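Local coordinates for protein yjcS (Bacillus subtilis, PDB 1Q8B) that is of unknown function but, as a member of the antibiotic biosynthesis monooxygenase (ABM) family, may carry out an oxidative or related catalytic reaction, at residues S12-T17 against L98-N104; I31-F35 against R61-L65; C48-Y54 against M64-E70. All blocks are in the same frame, centred on the assembly; numbering follows the deposited sequence.

Contact 1. Residues S12-T17 against L98-N104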
loop_
_atom_site.group_PDB
_atom_site.type_symbol
_atom_site.label_atom_id
_atom_site.label_comp_id
_atom_site.label_asym_id
_atom_site.label_seq_id
_atom_site.Cartn_x
_atom_site.Cartn_y
_atom_site.Cartn_z
ATOM N N SER A 12 11.790 -18.224 -1.557
ATOM C CA SER A 12 12.235 -16.875 -1.093
ATOM C C SER A 12 11.147 -16.139 -0.310
ATOM O O SER A 12 9.965 -16.234 -0.637
ATOM C CB SER A 12 12.650 -16.024 -2.289
ATOM O OG SER A 12 13.095 -14.753 -1.853
HETATM N N MSE A 13 11.555 -15.408 0.726
HETATM C CA MSE A 13 10.623 -14.648 1.565
HETATM C C MSE A 13 11.246 -13.320 1.985
HETATM O O MSE A 13 12.470 -13.200 2.098
HETATM C CB MSE A 13 10.260 -15.438 2.825
HETATM C CG MSE A 13 9.643 -16.798 2.564
HETATM SE SE MSE A 13 9.452 -17.834 4.203
HETATM C CE MSE A 13 11.298 -18.399 4.407
ATOM N N HIS A 14 10.396 -12.327 2.222
ATOM C CA HIS A 14 10.858 -11.014 2.632
ATOM C C HIS A 14 10.527 -10.816 4.099
ATOM O O HIS A 14 9.356 -10.691 4.471
ATOM C CB HIS A 14 10.190 -9.924 1.797
ATOM C CG HIS A 14 10.804 -8.571 1.973
ATOM N ND1 HIS A 14 10.164 -7.541 2.628
ATOM C CD2 HIS A 14 12.001 -8.078 1.576
ATOM C CE1 HIS A 14 10.939 -6.469 2.623
ATOM N NE2 HIS A 14 12.059 -6.769 1.990
ATOM N N TYR A 15 11.574 -10.798 4.922
ATOM C CA TYR A 15 11.454 -10.628 6.369
ATOM C C TYR A 15 11.611 -9.192 6.847
ATOM O O TYR A 15 12.491 -8.456 6.386
ATOM C CB TYR A 15 12.517 -11.451 7.103
ATOM C CG TYR A 15 12.203 -12.911 7.319
ATOM C CD1 TYR A 15 12.372 -13.841 6.295
ATOM C CD2 TYR A 15 11.808 -13.372 8.579
ATOM C CE1 TYR A 15 12.166 -15.199 6.525
ATOM C CE2 TYR A 15 11.598 -14.724 8.819
ATOM C CZ TYR A 15 11.780 -15.631 7.793
ATOM O OH TYR A 15 11.583 -16.968 8.032
ATOM N N ILE A 16 10.775 -8.808 7.802
ATOM C CA ILE A 16 10.859 -7.479 8.375
ATOM C C ILE A 16 10.643 -7.503 9.878
ATOM O O ILE A 16 9.702 -8.126 10.367
ATOM C CB ILE A 16 9.815 -6.508 7.778
ATOM C CG1 ILE A 16 10.129 -6.222 6.307
ATOM C CG2 ILE A 16 9.828 -5.195 8.567
ATOM C CD1 ILE A 16 9.179 -5.227 5.667
ATOM N N THR A 17 11.542 -6.845 10.603
ATOM C CA THR A 17 11.416 -6.707 12.048
ATOM C C THR A 17 11.480 -5.207 12.251
ATOM O O THR A 17 12.412 -4.550 11.784
ATOM C CB THR A 17 12.568 -7.368 12.822
ATOM O OG1 THR A 17 12.517 -8.780 12.620
ATOM C CG2 THR A 17 12.442 -7.083 14.324
ATOM N N LEU A 98 14.097 -0.250 11.631
ATOM C CA LEU A 98 13.575 -1.346 10.843
ATOM C C LEU A 98 14.666 -2.077 10.072
ATOM O O LEU A 98 15.569 -1.461 9.515
ATOM C CB LEU A 98 12.511 -0.808 9.877
ATOM C CG LEU A 98 11.843 -1.770 8.892
ATOM C CD1 LEU A 98 10.543 -1.162 8.400
ATOM C CD2 LEU A 98 12.782 -2.070 7.721
HETATM N N MSE A 99 14.575 -3.402 10.046
HETATM C CA MSE A 99 15.542 -4.207 9.323
HETATM C C MSE A 99 14.840 -5.200 8.401
HETATM O O MSE A 99 14.028 -6.022 8.835
HETATM C CB MSE A 99 16.471 -4.917 10.309
HETATM C CG MSE A 99 17.366 -3.938 11.058
HETATM SE SE MSE A 99 18.382 -4.713 12.507
HETATM C CE MSE A 99 19.928 -5.305 11.486
ATOM N N LYS A 100 15.164 -5.085 7.117
ATOM C CA LYS A 100 14.602 -5.913 6.057
ATOM C C LYS A 100 15.618 -6.956 5.609
ATOM O O LYS A 100 16.826 -6.733 5.692
ATOM C CB LYS A 100 14.237 -5.041 4.849
ATOM C CG LYS A 100 12.992 -4.171 5.007
ATOM C CD LYS A 100 12.855 -3.175 3.835
ATOM C CE LYS A 100 11.411 -2.685 3.611
ATOM N NZ LYS A 100 10.691 -3.505 2.577
ATOM N N SER A 101 15.125 -8.089 5.116
ATOM C CA SER A 101 16.002 -9.146 4.638
ATOM C C SER A 101 15.277 -10.142 3.750
ATOM O O SER A 101 14.150 -10.537 4.026
ATOM C CB SER A 101 16.636 -9.894 5.814
ATOM O OG SER A 101 17.481 -10.939 5.353
ATOM N N ASN A 102 15.931 -10.529 2.664
ATOM C CA ASN A 102 15.365 -11.506 1.760
ATOM C C ASN A 102 16.020 -12.816 2.152
ATOM O O ASN A 102 17.244 -12.920 2.184
ATOM C CB ASN A 102 15.681 -11.141 0.311
ATOM C CG ASN A 102 14.914 -9.919 -0.157
ATOM O OD1 ASN A 102 13.688 -9.887 -0.093
ATOM N ND2 ASN A 102 15.631 -8.907 -0.625
ATOM N N VAL A 103 15.194 -13.802 2.476
ATOM C CA VAL A 103 15.657 -15.117 2.908
ATOM C C VAL A 103 15.093 -16.193 1.989
ATOM O O VAL A 103 13.889 -16.233 1.751
ATOM C CB VAL A 103 15.182 -15.407 4.354
ATOM C CG1 VAL A 103 15.564 -16.816 4.761
ATOM C CG2 VAL A 103 15.775 -14.384 5.310
ATOM N N ASN A 104 15.949 -17.074 1.482
ATOM C CA ASN A 104 15.464 -18.128 0.592
ATOM C C ASN A 104 15.584 -19.546 1.160
ATOM O O ASN A 104 16.002 -19.689 2.336
ATOM C CB ASN A 104 16.179 -18.036 -0.761
ATOM C CG ASN A 104 17.686 -18.097 -0.632
ATOM O OD1 ASN A 104 18.411 -17.633 -1.515
ATOM N ND2 ASN A 104 18.171 -18.681 0.464
HETATM O O HOH W 1 14.564 -5.817 0.214
HETATM O O HOH W 2 14.500 -8.461 8.471
#
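Ser12 brings its CA to within 3.4 Å of Val103 O, a CA-H...O contact beside the first ladder rung. Met13 then forms a hydrogen-bonded pair with Val103: Met13 N donates to Val103 O at 2.7 Å with an N-H...O angle of 145°, and the return bond from Val103 N to Met13 O is much straighter. On the opposite face, His14 sits between two polar side chains of the neighbouring strand. Its CG lies anti to the backbone N (chi1 -169°), which carries the imidazole across to the pair; Asn102 OD1 meets His14 CD2 at 3.0 Å and Lys100 NZ meets His14 CE1 at the same separation, both at the ring edge near its plane. A water joins His14 NE2 to Asn102 ND2, its hydrogen bond from Asn102 ND2 being weak.

The six backbone bonds, paired at Met13, Tyr15 and Thr17, and strand directions 159° apart define an antiparallel ladder between strands 13-22 and 93-103, the latter an outer strand of the sheet within this chain, in this ferredoxin-like, dimeric alpha-beta barrel fold. Tyr15 pairs with Ser101, and its ring reaches diagonally to Val103, Tyr15 CD1 lying 3.6 Å from Val103 CG2. A water donates to Met99 O and, weakly, to Tyr15 O. Ile16 returns to the His14 face, where Val75 of helix 72-78 touches both residues; Ile16 CG1 runs alongside Lys100 CG at 3.8 Å, while the Ile16 CG2 branch turns to Leu98 CG. Thr17 pairs with Met99 at the end of the segment, Thr17 N giving the longer bond, 3.2 Å to Met99 O.

Contact 2. Residues I31-F35 against R61-L65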
loop_
_atom_site.group_PDB
_atom_site.type_symbol
_atom_site.label_atom_id
_atom_site.label_comp_id
_atom_site.label_asym_id
_atom_site.label_seq_id
_atom_site.Cartn_x
_atom_site.Cartn_y
_atom_site.Cartn_z
ATOM N N ILE A 31 -4.404 1.246 22.231
ATOM C CA ILE A 31 -3.545 1.229 21.058
ATOM C C ILE A 31 -3.336 -0.193 20.551
ATOM O O ILE A 31 -3.466 -0.454 19.356
ATOM C CB ILE A 31 -2.170 1.876 21.365
ATOM C CG1 ILE A 31 -2.358 3.371 21.671
ATOM C CG2 ILE A 31 -1.218 1.668 20.183
ATOM C CD1 ILE A 31 -1.114 4.070 22.203
HETATM N N MSE A 32 -3.030 -1.117 21.455
HETATM C CA MSE A 32 -2.811 -2.497 21.046
HETATM C C MSE A 32 -4.035 -3.147 20.415
HETATM O O MSE A 32 -3.894 -4.016 19.563
HETATM C CB MSE A 32 -2.312 -3.337 22.222
HETATM C CG MSE A 32 -0.838 -3.130 22.528
HETATM SE SE MSE A 32 0.311 -3.292 20.940
HETATM C CE MSE A 32 -0.274 -5.027 20.301
ATOM N N LYS A 33 -5.234 -2.736 20.824
ATOM C CA LYS A 33 -6.447 -3.304 20.238
ATOM C C LYS A 33 -6.496 -2.968 18.757
ATOM O O LYS A 33 -6.920 -3.784 17.939
ATOM C CB LYS A 33 -7.699 -2.762 20.930
ATOM C CG LYS A 33 -7.995 -3.434 22.257
ATOM C CD LYS A 33 -9.282 -2.904 22.872
ATOM C CE LYS A 33 -9.663 -3.699 24.118
ATOM N NZ LYS A 33 -8.595 -3.680 25.160
ATOM N N GLU A 34 -6.056 -1.759 18.415
ATOM C CA GLU A 34 -6.033 -1.323 17.025
ATOM C C GLU A 34 -5.017 -2.149 16.263
ATOM O O GLU A 34 -5.244 -2.520 15.110
ATOM C CB GLU A 34 -5.680 0.163 16.928
ATOM C CG GLU A 34 -6.865 1.064 17.168
ATOM C CD GLU A 34 -8.019 0.743 16.228
ATOM O OE1 GLU A 34 -7.886 0.985 15.008
ATOM O OE2 GLU A 34 -9.056 0.235 16.711
ATOM N N PHE A 35 -3.893 -2.443 16.909
ATOM C CA PHE A 35 -2.874 -3.249 16.258
ATOM C C PHE A 35 -3.308 -4.707 16.125
ATOM O O PHE A 35 -2.911 -5.393 15.186
ATOM C CB PHE A 35 -1.539 -3.121 16.997
ATOM C CG PHE A 35 -0.745 -1.920 16.573
ATOM C CD1 PHE A 35 -1.057 -0.656 17.051
ATOM C CD2 PHE A 35 0.257 -2.042 15.622
ATOM C CE1 PHE A 35 -0.392 0.463 16.584
ATOM C CE2 PHE A 35 0.927 -0.931 15.151
ATOM C CZ PHE A 35 0.601 0.323 15.629
ATOM N N ARG A 61 6.840 2.518 25.828
ATOM C CA ARG A 61 5.936 3.145 24.866
ATOM C C ARG A 61 6.420 2.790 23.455
ATOM O O ARG A 61 6.686 3.670 22.624
ATOM C CB ARG A 61 5.904 4.667 25.059
ATOM C CG ARG A 61 5.286 5.095 26.383
ATOM C CD ARG A 61 3.809 4.738 26.454
ATOM N NE ARG A 61 2.996 5.625 25.624
ATOM C CZ ARG A 61 1.670 5.577 25.552
ATOM N NH1 ARG A 61 0.995 4.680 26.264
ATOM N NH2 ARG A 61 1.017 6.424 24.767
ATOM N N LYS A 62 6.553 1.487 23.208
ATOM C CA LYS A 62 7.003 0.978 21.916
ATOM C C LYS A 62 6.244 -0.291 21.563
ATOM O O LYS A 62 5.747 -0.995 22.446
ATOM C CB LYS A 62 8.503 0.676 21.947
ATOM C CG LYS A 62 9.397 1.904 22.009
ATOM C CD LYS A 62 10.844 1.499 22.228
ATOM C CE LYS A 62 11.769 2.687 22.065
ATOM N NZ LYS A 62 11.264 3.850 22.832
ATOM N N ILE A 63 6.154 -0.571 20.265
ATOM C CA ILE A 63 5.465 -1.751 19.769
ATOM C C ILE A 63 6.389 -2.446 18.785
ATOM O O ILE A 63 6.996 -1.800 17.935
ATOM C CB ILE A 63 4.147 -1.372 19.058
ATOM C CG1 ILE A 63 3.182 -0.743 20.068
ATOM C CG2 ILE A 63 3.518 -2.604 18.415
ATOM C CD1 ILE A 63 1.919 -0.197 19.448
HETATM N N MSE A 64 6.495 -3.764 18.904
HETATM C CA MSE A 64 7.359 -4.529 18.022
HETATM C C MSE A 64 6.574 -5.264 16.943
HETATM O O MSE A 64 5.485 -5.777 17.208
HETATM C CB MSE A 64 8.163 -5.535 18.835
HETATM C CG MSE A 64 9.267 -6.212 18.046
HETATM SE SE MSE A 64 10.859 -5.124 17.755
HETATM C CE MSE A 64 11.127 -4.496 19.566
ATOM N N LEU A 65 7.130 -5.315 15.730
ATOM C CA LEU A 65 6.479 -6.007 14.618
ATOM C C LEU A 65 7.370 -7.089 14.015
ATOM O O LEU A 65 8.537 -6.854 13.706
ATOM C CB LEU A 65 6.089 -5.018 13.506
ATOM C CG LEU A 65 5.171 -3.820 13.801
ATOM C CD1 LEU A 65 4.998 -3.001 12.518
ATOM C CD2 LEU A 65 3.808 -4.292 14.318
#
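Arg61 touches the helix lightly: Arg61 NH2 comes to 4.1 Å from Ile31 CD1, the two side chains being roughly perpendicular. Bends at chi2 and chi3 fold the arginine chain and bring the guanidinium to the isoleucine tip. The polar side of this group is satisfied away from the helix segment, since NH2 donates to the carbonyl oxygens of Ser24 and Lys26, so Ile31 packs against a guanidinium already held by the loop.

Ile63 has the largest share of the contact, and its CD1 methyl is the point where three helix residues converge. Ile31 CG2 lies 3.7 Å from Ile63 CD1. Met32 is a selenomethionine, and Met32 SE lies 3.8 Å from Ile63 CD1 and also reaches along the side of Ile63 to CG1 and CG2, the selenomethionine and isoleucine running antiparallel alongside one another. Over the Phe35 ring, Ile63 CD1 stands 3.9 Å from the centroid and 19° off the ring normal, a CH-pi contact displaced toward the CD1-CE1 edge of the Phe35 ring. The methyl gets there because Ile63 keeps CG1 anti to the carbonyl carbon (chi1 -64°) and extends beyond it, reaching straight out from the strand.

Leu65 adds a looser contact, Leu65 CD2 lying 4.4 Å from Phe35 CD2. No hydrogen bond crosses between the segments, and the strand and helix axes stay 11.0 Å apart, a gap bridged by apolar side chains. With the helix and strand directions only 17° apart, this is the helix-on-sheet layer of an alpha-beta sandwich: helix 28-42 packed on the antiparallel sheet, as in the ferredoxin-like fold of dimeric alpha-beta barrel proteins.

Contact 3. Residues C48-Y54 against M64-E70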
loop_
_atom_site.group_PDB
_atom_site.type_symbol
_atom_site.label_atom_id
_atom_site.label_comp_id
_atom_site.label_asym_id
_atom_site.label_seq_id
_atom_site.Cartn_x
_atom_site.Cartn_y
_atom_site.Cartn_z
ATOM N N CYS A 48 0.829 -11.935 2.606
ATOM C CA CYS A 48 1.351 -12.002 3.970
ATOM C C CYS A 48 1.550 -13.423 4.499
ATOM O O CYS A 48 0.597 -14.185 4.620
ATOM C CB CYS A 48 0.416 -11.248 4.919
ATOM S SG CYS A 48 0.993 -11.186 6.630
ATOM N N ILE A 49 2.795 -13.780 4.802
ATOM C CA ILE A 49 3.086 -15.100 5.353
ATOM C C ILE A 49 2.806 -14.997 6.855
ATOM O O ILE A 49 2.119 -15.841 7.417
ATOM C CB ILE A 49 4.560 -15.515 5.095
ATOM C CG1 ILE A 49 4.766 -15.792 3.607
ATOM C CG2 ILE A 49 4.909 -16.760 5.895
ATOM C CD1 ILE A 49 6.213 -16.032 3.216
ATOM N N THR A 50 3.335 -13.963 7.504
ATOM C CA THR A 50 3.072 -13.752 8.924
ATOM C C THR A 50 3.166 -12.268 9.289
ATOM O O THR A 50 3.906 -11.504 8.672
ATOM C CB THR A 50 4.052 -14.547 9.856
ATOM O OG1 THR A 50 5.371 -14.005 9.754
ATOM C CG2 THR A 50 4.094 -16.009 9.485
ATOM N N PHE A 51 2.386 -11.869 10.283
ATOM C CA PHE A 51 2.385 -10.503 10.778
ATOM C C PHE A 51 1.940 -10.596 12.226
ATOM O O PHE A 51 0.863 -11.119 12.515
ATOM C CB PHE A 51 1.398 -9.623 10.006
ATOM C CG PHE A 51 1.465 -8.158 10.383
ATOM C CD1 PHE A 51 2.239 -7.266 9.646
ATOM C CD2 PHE A 51 0.760 -7.674 11.487
ATOM C CE1 PHE A 51 2.309 -5.912 9.998
ATOM C CE2 PHE A 51 0.824 -6.323 11.848
ATOM C CZ PHE A 51 1.599 -5.440 11.103
ATOM N N HIS A 52 2.769 -10.104 13.136
ATOM C CA HIS A 52 2.435 -10.150 14.551
ATOM C C HIS A 52 2.936 -8.890 15.237
ATOM O O HIS A 52 4.066 -8.459 15.016
ATOM C CB HIS A 52 3.061 -11.395 15.195
ATOM C CG HIS A 52 2.667 -11.609 16.625
ATOM N ND1 HIS A 52 1.354 -11.712 17.030
ATOM C CD2 HIS A 52 3.420 -11.755 17.744
ATOM C CE1 HIS A 52 1.313 -11.914 18.335
ATOM N NE2 HIS A 52 2.552 -11.944 18.793
ATOM N N ALA A 53 2.084 -8.300 16.061
ATOM C CA ALA A 53 2.431 -7.084 16.778
ATOM C C ALA A 53 2.303 -7.317 18.281
ATOM O O ALA A 53 1.388 -8.011 18.727
ATOM C CB ALA A 53 1.507 -5.946 16.347
ATOM N N TYR A 54 3.226 -6.751 19.058
ATOM C CA TYR A 54 3.171 -6.894 20.502
ATOM C C TYR A 54 3.908 -5.730 21.150
ATOM O O TYR A 54 4.853 -5.180 20.584
ATOM C CB TYR A 54 3.755 -8.247 20.934
ATOM C CG TYR A 54 5.256 -8.315 20.968
ATOM C CD1 TYR A 54 5.969 -7.870 22.083
ATOM C CD2 TYR A 54 5.966 -8.836 19.892
ATOM C CE1 TYR A 54 7.366 -7.946 22.128
ATOM C CE2 TYR A 54 7.350 -8.919 19.921
ATOM C CZ TYR A 54 8.049 -8.472 21.041
ATOM O OH TYR A 54 9.423 -8.549 21.058
HETATM N N MSE A 64 6.495 -3.764 18.904
HETATM C CA MSE A 64 7.359 -4.529 18.022
HETATM C C MSE A 64 6.574 -5.264 16.943
HETATM O O MSE A 64 5.485 -5.777 17.208
HETATM C CB MSE A 64 8.163 -5.535 18.835
HETATM C CG MSE A 64 9.267 -6.212 18.046
HETATM SE SE MSE A 64 10.859 -5.124 17.755
HETATM C CE MSE A 64 11.127 -4.496 19.566
ATOM N N LEU A 65 7.130 -5.315 15.730
ATOM C CA LEU A 65 6.479 -6.007 14.618
ATOM C C LEU A 65 7.370 -7.089 14.015
ATOM O O LEU A 65 8.537 -6.854 13.706
ATOM C CB LEU A 65 6.089 -5.018 13.506
ATOM C CG LEU A 65 5.171 -3.820 13.801
ATOM C CD1 LEU A 65 4.998 -3.001 12.518
ATOM C CD2 LEU A 65 3.808 -4.292 14.318
ATOM N N TRP A 66 6.803 -8.282 13.866
ATOM C CA TRP A 66 7.490 -9.424 13.265
ATOM C C TRP A 66 6.720 -9.663 11.979
ATOM O O TRP A 66 5.524 -9.948 12.033
ATOM C CB TRP A 66 7.377 -10.677 14.144
ATOM C CG TRP A 66 8.166 -10.633 15.424
ATOM C CD1 TRP A 66 9.172 -9.765 15.742
ATOM C CD2 TRP A 66 8.058 -11.544 16.529
ATOM N NE1 TRP A 66 9.698 -10.081 16.971
ATOM C CE2 TRP A 66 9.033 -11.167 17.480
ATOM C CE3 TRP A 66 7.232 -12.640 16.808
ATOM C CZ2 TRP A 66 9.206 -11.849 18.695
ATOM C CZ3 TRP A 66 7.407 -13.323 18.020
ATOM C CH2 TRP A 66 8.387 -12.921 18.945
ATOM N N GLU A 67 7.386 -9.559 10.833
ATOM C CA GLU A 67 6.695 -9.736 9.559
ATOM C C GLU A 67 7.441 -10.599 8.551
ATOM O O GLU A 67 8.664 -10.534 8.453
ATOM C CB GLU A 67 6.443 -8.372 8.908
ATOM C CG GLU A 67 5.733 -7.344 9.782
ATOM C CD GLU A 67 5.738 -5.947 9.166
ATOM O OE1 GLU A 67 5.963 -5.822 7.942
ATOM O OE2 GLU A 67 5.507 -4.969 9.902
ATOM N N ILE A 68 6.688 -11.407 7.808
ATOM C CA ILE A 68 7.244 -12.236 6.739
ATOM C C ILE A 68 6.303 -12.055 5.538
ATOM O O ILE A 68 5.092 -12.236 5.658
ATOM C CB ILE A 68 7.301 -13.741 7.098
ATOM C CG1 ILE A 68 8.151 -13.970 8.347
ATOM C CG2 ILE A 68 7.932 -14.518 5.945
ATOM C CD1 ILE A 68 8.279 -15.438 8.714
ATOM N N TRP A 69 6.856 -11.682 4.390
ATOM C CA TRP A 69 6.042 -11.471 3.197
ATOM C C TRP A 69 6.527 -12.325 2.032
ATOM O O TRP A 69 7.681 -12.758 2.010
ATOM C CB TRP A 69 6.082 -10.001 2.769
ATOM C CG TRP A 69 5.753 -9.031 3.854
ATOM C CD1 TRP A 69 6.625 -8.470 4.746
ATOM C CD2 TRP A 69 4.462 -8.489 4.159
ATOM N NE1 TRP A 69 5.956 -7.612 5.584
ATOM C CE2 TRP A 69 4.628 -7.603 5.246
ATOM C CE3 TRP A 69 3.179 -8.666 3.615
ATOM C CZ2 TRP A 69 3.559 -6.892 5.805
ATOM C CZ3 TRP A 69 2.118 -7.959 4.173
ATOM C CH2 TRP A 69 2.316 -7.083 5.256
ATOM N N GLU A 70 5.642 -12.556 1.064
ATOM C CA GLU A 70 5.981 -13.334 -0.122
ATOM C C GLU A 70 7.076 -12.618 -0.898
ATOM O O GLU A 70 7.897 -13.252 -1.555
ATOM C CB GLU A 70 4.758 -13.487 -1.019
ATOM C CG GLU A 70 3.670 -14.363 -0.442
ATOM C CD GLU A 70 4.020 -15.837 -0.498
ATOM O OE1 GLU A 70 5.086 -16.185 -1.061
ATOM O OE2 GLU A 70 3.220 -16.650 0.015
#
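A beta hairpin, strand 48-55 followed by strand 62-69, contains this contact, and a classic beta bulge marks its Cys48 end. There Ile49 and Thr50 both face Ile68: Ile49 N at 2.9 Å and Thr50 N at 3.1 Å donate to Ile68 O from the same face of its carbonyl plane. The register shifts by one residue, and Ile49 CD1 packs on Ile68 CG2. Beyond the bulge the ladder is regular, with reciprocal bonds between His52 and Trp66 and between Tyr54 and Met64.

An aromatic cluster of His52, Tyr54 and Trp66 occupies one face. Tyr54 presents its edge to the face of Trp66, with Tyr54 CE2 3.7 Å from Trp66 CZ2 and the ring planes at 70°. The face of Tyr54 receives Met64 CB, 3.9 Å from the Tyr54 ring centroid, in a CH-pi contact. The setting of Tyr54 CG between backbone N and carbonyl carbon (chi1 79°) swings the ring over the neighbouring strand to both partners. His52 is oblique to Trp66.

On the other face, Phe51 lies alongside Glu67, with Phe51 CE1 3.3 Å from Glu67 OE2 and the ring and carboxylate planes moderately inclined. The anti lone pair of Glu67 OE1 accepts Trp69 NE1 at 3.0 Å, nearly in the indole plane, which ties the carboxylate to the indole. Cys48 SG lies over the Trp69 face, 24° off the normal. Ala53 CB and Leu65 CD2 are tight at 3.5 Å. Around the hairpin, Glu39 of helix 28-42 bonds His52 ND1 and Ala53 N, helix 72-78 touches Trp69, and strand 13-22 pairs with the far side of strand 62-69.

Contacts 1 and 3 are two ladders of one antiparallel sheet, ordered 48-55, 62-69, 13-22, 93-103, and their centres lie about 10 Å apart. Strands 13-22 and 62-69 join them through the probable hydrogen bonds His14 O to Trp69 N, 2.7 Å, and Ile16 O to Glu67 N, 2.8 Å. Contact 2, about 13 Å from contact 3 and 21 Å from contact 1 between centres, sets helix 28-42 on this sheet and shares Met64 and Leu65 with contact 3. Contact 1 joins the two ends of the modelled chain (12-104) and encloses the others in sequence, so the terminal strands lie side by side and the helix-covered hairpin is built within that loop.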